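Local coordinates for probable branched-chain-amino-acid aminotransferase (Thermotoga maritima MSB8, PDB 3CSW) that probably transfers the amino group of leucine, isoleucine or valine to 2-oxoglutarate with pyridoxal 5'-phosphate as cofactor, in branched-chain amino acid biosynthesis, at the interface of chains A and B. Coordinates in Å, arbitrary orientation; residue numbers count along the deposited sequence, not the author numbering. Chains: chain A/B, Putative branched-chain-amino-acid aminotransferase.

The interface of chains A and B. Residues chain A 133, 168, 170-172, 225-226; chain B 133, 170-172, 225-227.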
ATOM      1  N   ARG A 133      -7.180   8.733   5.925  1.00 25.43           N
ATOM      2  CA  ARG A 133      -7.544   7.442   5.364  1.00 26.08           C
ATOM      3  C   ARG A 133      -7.808   6.465   6.487  1.00 26.31           C
ATOM      4  O   ARG A 133      -7.173   6.515   7.525  1.00 29.89           O
ATOM      5  CB  ARG A 133      -6.476   6.867   4.433  1.00 25.85           C
ATOM      6  CG  ARG A 133      -6.146   7.690   3.217  1.00 25.73           C
ATOM      7  CD  ARG A 133      -7.338   7.837   2.299  1.00 26.21           C
ATOM      8  NE  ARG A 133      -6.973   8.691   1.172  1.00 26.41           N
ATOM      9  CZ  ARG A 133      -6.580   8.285  -0.034  1.00 33.30           C
ATOM     10  NH1 ARG A 133      -6.517   6.993  -0.369  1.00 28.94           N
ATOM     11  NH2 ARG A 133      -6.235   9.205  -0.936  1.00 33.95           N
ATOM     12  N   LEU A 168     -11.846   7.468   3.053  1.00 28.53           N
ATOM     13  CA  LEU A 168     -11.497   6.534   2.020  1.00 27.49           C
ATOM     14  C   LEU A 168     -10.438   5.606   2.596  1.00 27.96           C
ATOM     15  O   LEU A 168      -9.722   5.971   3.538  1.00 27.52           O
ATOM     16  CB  LEU A 168     -10.903   7.251   0.796  1.00 24.69           C
ATOM     17  CG  LEU A 168     -11.670   8.449   0.233  1.00 24.56           C
ATOM     18  CD1 LEU A 168     -10.965   8.978  -0.978  1.00 19.66           C
ATOM     19  CD2 LEU A 168     -13.099   8.090  -0.048  1.00 19.12           C
ATOM     20  N   LEU A 170      -6.929   3.151   1.926  1.00 25.73           N
ATOM     21  CA  LEU A 170      -5.645   3.506   1.338  1.00 26.78           C
ATOM     22  C   LEU A 170      -5.645   3.518  -0.173  1.00 25.38           C
ATOM     23  O   LEU A 170      -4.828   4.196  -0.743  1.00 24.34           O
ATOM     24  CB  LEU A 170      -4.515   2.576   1.796  1.00 25.02           C
ATOM     25  CG  LEU A 170      -3.955   2.691   3.215  1.00 33.25           C
ATOM     26  CD1 LEU A 170      -2.725   1.750   3.333  1.00 26.59           C
ATOM     27  CD2 LEU A 170      -3.632   4.148   3.593  1.00 27.12           C
ATOM     28  N   ASN A 171      -6.501   2.727  -0.824  1.00 26.66           N
ATOM     29  CA  ASN A 171      -6.535   2.707  -2.284  1.00 25.90           C
ATOM     30  C   ASN A 171      -7.592   3.633  -2.903  1.00 26.15           C
ATOM     31  O   ASN A 171      -7.827   3.578  -4.107  1.00 24.78           O
ATOM     32  CB  ASN A 171      -6.798   1.287  -2.807  1.00 29.91           C
ATOM     33  CG  ASN A 171      -5.710   0.292  -2.427  1.00 29.18           C
ATOM     34  OD1 ASN A 171      -5.979  -0.654  -1.712  1.00 29.51           O
ATOM     35  ND2 ASN A 171      -4.494   0.494  -2.928  1.00 21.71           N
ATOM     36  N   GLY A 172      -8.244   4.480  -2.116  1.00 25.43           N
ATOM     37  CA  GLY A 172      -9.263   5.346  -2.686  1.00 26.56           C
ATOM     38  C   GLY A 172     -10.660   4.752  -2.762  1.00 27.58           C
ATOM     39  O   GLY A 172     -11.559   5.374  -3.331  1.00 26.64           O
ATOM     40  N   TRP A 225     -15.508   2.796  -5.442  1.00 27.51           N
ATOM     41  CA  TRP A 225     -14.397   3.749  -5.615  1.00 27.30           C
ATOM     42  C   TRP A 225     -14.893   5.189  -5.407  1.00 27.85           C
ATOM     43  O   TRP A 225     -16.053   5.511  -5.719  1.00 26.71           O
ATOM     44  CB  TRP A 225     -13.751   3.571  -7.007  1.00 26.25           C
ATOM     45  CG  TRP A 225     -13.146   2.217  -7.206  1.00 28.69           C
ATOM     46  CD1 TRP A 225     -13.526   1.282  -8.120  1.00 31.97           C
ATOM     47  CD2 TRP A 225     -12.053   1.635  -6.470  1.00 27.09           C
ATOM     48  NE1 TRP A 225     -12.733   0.160  -8.010  1.00 34.70           N
ATOM     49  CE2 TRP A 225     -11.833   0.343  -7.001  1.00 33.50           C
ATOM     50  CE3 TRP A 225     -11.255   2.069  -5.413  1.00 29.35           C
ATOM     51  CZ2 TRP A 225     -10.851  -0.503  -6.524  1.00 27.37           C
ATOM     52  CZ3 TRP A 225     -10.276   1.198  -4.916  1.00 29.68           C
ATOM     53  CH2 TRP A 225     -10.099  -0.069  -5.468  1.00 26.71           C
ATOM     54  N   VAL A 226     -14.031   6.056  -4.879  1.00 26.68           N
ATOM     55  CA  VAL A 226     -14.468   7.422  -4.514  1.00 26.21           C
ATOM     56  C   VAL A 226     -15.221   8.190  -5.625  1.00 28.25           C
ATOM     57  O   VAL A 226     -16.230   8.847  -5.350  1.00 29.37           O
ATOM     58  CB  VAL A 226     -13.324   8.277  -3.943  1.00 26.88           C
ATOM     59  CG1 VAL A 226     -12.126   8.366  -4.922  1.00 20.77           C
ATOM     60  CG2 VAL A 226     -13.867   9.666  -3.463  1.00 25.07           C
TER
ATOM     61  N   ARG B 133      -4.100   0.504 -12.058  1.00 29.19           N
ATOM     62  CA  ARG B 133      -3.304   1.433 -11.260  1.00 29.43           C
ATOM     63  C   ARG B 133      -1.843   1.424 -11.725  1.00 29.73           C
ATOM     64  O   ARG B 133      -1.271   0.386 -12.036  1.00 30.36           O
ATOM     65  CB  ARG B 133      -3.390   1.113  -9.764  1.00 29.77           C
ATOM     66  CG  ARG B 133      -4.797   1.213  -9.145  1.00 28.01           C
ATOM     67  CD  ARG B 133      -5.488   2.552  -9.390  1.00 30.06           C
ATOM     68  NE  ARG B 133      -6.802   2.511  -8.786  1.00 28.14           N
ATOM     69  CZ  ARG B 133      -7.077   2.807  -7.515  1.00 32.44           C
ATOM     70  NH1 ARG B 133      -6.150   3.234  -6.678  1.00 34.89           N
ATOM     71  NH2 ARG B 133      -8.303   2.638  -7.062  1.00 34.52           N
ATOM     72  N   LEU B 170      -1.786   3.800  -6.796  1.00 27.26           N
ATOM     73  CA  LEU B 170      -2.402   2.938  -5.807  1.00 26.43           C
ATOM     74  C   LEU B 170      -3.234   3.667  -4.778  1.00 25.93           C
ATOM     75  O   LEU B 170      -4.185   3.099  -4.257  1.00 26.43           O
ATOM     76  CB  LEU B 170      -1.350   2.057  -5.141  1.00 26.75           C
ATOM     77  CG  LEU B 170      -0.773   0.939  -6.031  1.00 29.42           C
ATOM     78  CD1 LEU B 170       0.373   0.243  -5.283  1.00 23.21           C
ATOM     79  CD2 LEU B 170      -1.850  -0.080  -6.479  1.00 26.90           C
ATOM     80  N   ASN B 171      -2.883   4.910  -4.462  1.00 27.29           N
ATOM     81  CA  ASN B 171      -3.619   5.675  -3.463  1.00 27.58           C
ATOM     82  C   ASN B 171      -4.769   6.522  -3.991  1.00 25.85           C
ATOM     83  O   ASN B 171      -5.447   7.134  -3.196  1.00 24.20           O
ATOM     84  CB  ASN B 171      -2.687   6.573  -2.639  1.00 27.94           C
ATOM     85  CG  ASN B 171      -1.699   5.798  -1.848  1.00 30.22           C
ATOM     86  OD1 ASN B 171      -0.522   5.921  -2.093  1.00 26.96           O
ATOM     87  ND2 ASN B 171      -2.166   4.975  -0.892  1.00 25.01           N
ATOM     88  N   GLY B 172      -5.008   6.528  -5.299  1.00 25.86           N
ATOM     89  CA  GLY B 172      -6.089   7.338  -5.882  1.00 26.28           C
ATOM     90  C   GLY B 172      -5.654   8.699  -6.404  1.00 29.01           C
ATOM     91  O   GLY B 172      -6.487   9.497  -6.848  1.00 27.76           O
ATOM     92  N   TRP B 225      -5.747  14.507  -6.350  1.00 28.81           N
ATOM     93  CA  TRP B 225      -6.627  13.375  -6.082  1.00 29.65           C
ATOM     94  C   TRP B 225      -7.694  13.247  -7.159  1.00 28.78           C
ATOM     95  O   TRP B 225      -8.140  14.243  -7.722  1.00 26.29           O
ATOM     96  CB  TRP B 225      -7.256  13.520  -4.704  1.00 30.81           C
ATOM     97  CG  TRP B 225      -6.220  13.550  -3.648  1.00 30.26           C
ATOM     98  CD1 TRP B 225      -5.894  14.606  -2.856  1.00 37.68           C
ATOM     99  CD2 TRP B 225      -5.326  12.488  -3.294  1.00 33.68           C
ATOM    100  NE1 TRP B 225      -4.853  14.265  -2.020  1.00 41.03           N
ATOM    101  CE2 TRP B 225      -4.483  12.973  -2.272  1.00 36.44           C
ATOM    102  CE3 TRP B 225      -5.151  11.176  -3.745  1.00 30.65           C
ATOM    103  CZ2 TRP B 225      -3.504  12.191  -1.682  1.00 34.71           C
ATOM    104  CZ3 TRP B 225      -4.166  10.405  -3.163  1.00 31.67           C
ATOM    105  CH2 TRP B 225      -3.361  10.908  -2.139  1.00 31.13           C
ATOM    106  N   VAL B 226      -8.072  12.014  -7.459  1.00 30.32           N
ATOM    107  CA  VAL B 226      -8.998  11.730  -8.562  1.00 27.83           C
ATOM    108  C   VAL B 226     -10.294  12.565  -8.530  1.00 29.42           C
ATOM    109  O   VAL B 226     -10.721  13.101  -9.548  1.00 27.35           O
ATOM    110  CB  VAL B 226      -9.311  10.216  -8.717  1.00 25.42           C
ATOM    111  CG1 VAL B 226      -9.967   9.592  -7.459  1.00 24.45           C
ATOM    112  CG2 VAL B 226     -10.182   9.990  -9.957  1.00 28.49           C
ATOM    113  N   TRP B 227     -10.901  12.705  -7.365  1.00 30.46           N
ATOM    114  CA  TRP B 227     -12.152  13.444  -7.265  1.00 30.90           C
ATOM    115  C   TRP B 227     -12.043  14.922  -7.687  1.00 30.96           C
ATOM    116  O   TRP B 227     -13.021  15.505  -8.126  1.00 30.44           O
ATOM    117  CB  TRP B 227     -12.751  13.293  -5.872  1.00 31.80           C
ATOM    118  CG  TRP B 227     -11.907  13.747  -4.734  1.00 31.39           C
ATOM    119  CD1 TRP B 227     -11.898  14.999  -4.159  1.00 30.66           C
ATOM    120  CD2 TRP B 227     -10.984  12.962  -4.002  1.00 26.26           C
ATOM    121  NE1 TRP B 227     -11.005  15.028  -3.132  1.00 34.62           N
ATOM    122  CE2 TRP B 227     -10.432  13.792  -3.004  1.00 33.07           C
ATOM    123  CE3 TRP B 227     -10.538  11.638  -4.103  1.00 31.43           C
ATOM    124  CZ2 TRP B 227      -9.471  13.331  -2.088  1.00 33.21           C
ATOM    125  CZ3 TRP B 227      -9.571  11.182  -3.201  1.00 35.40           C
ATOM    126  CH2 TRP B 227      -9.057  12.031  -2.198  1.00 30.79           C
TER
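Two copies of the aminotransferase meet here across a two-fold axis, and A:Asn171, A:Arg133 and B:Asn171 bury the most surface in this patch, a polar core with an apolar flank. Each asparagine works through both side chain and backbone. With CG anti to its carbonyl carbon (chi1 -62°), A:Asn171 points its amide ND2 at the carbonyl O of B:Leu170, 2.9 Å away and above the carbonyl plane. The twin bond, from B:Asn171 ND2 to A:Leu170 O at 2.8 Å, lies in the carbonyl plane.

The asparagine backbone carbonyls in turn receive the arginines. A:Arg133, bent at chi2 (-63°), presents its guanidinium end-on, so that NH1 (3.0 Å) and NH2 (3.2 Å) both donate to B:Asn171 O, which lies in the guanidinium plane; B:Arg133 grips A:Asn171 O likewise. The same A:Arg133 NH2 sits over the six-membered ring of B:Trp225, 3.6 Å from its centroid, in a cation-pi contact with the two planes inclined by 67°. An alanine at A:Arg133 would remove both bonds to the backbone carbonyl of B:Asn171 and the charge over the indole, and would probably loosen this side of the interface.

Beside the polar core, A:Leu168 CD1 meets B:Trp227 CZ3 tip to tip at 3.4 Å, while A:Val226 CG1 and B:Val226 CG1 touch at 3.5 Å.

In both chains residues 133 and 170-172 lie in loops, the latter following strand 164-168 in A, whereas A:Val226 and B:Val226 each start a short helix; the two-fold contact may belong to a native oligomer, which the structure alone does not establish.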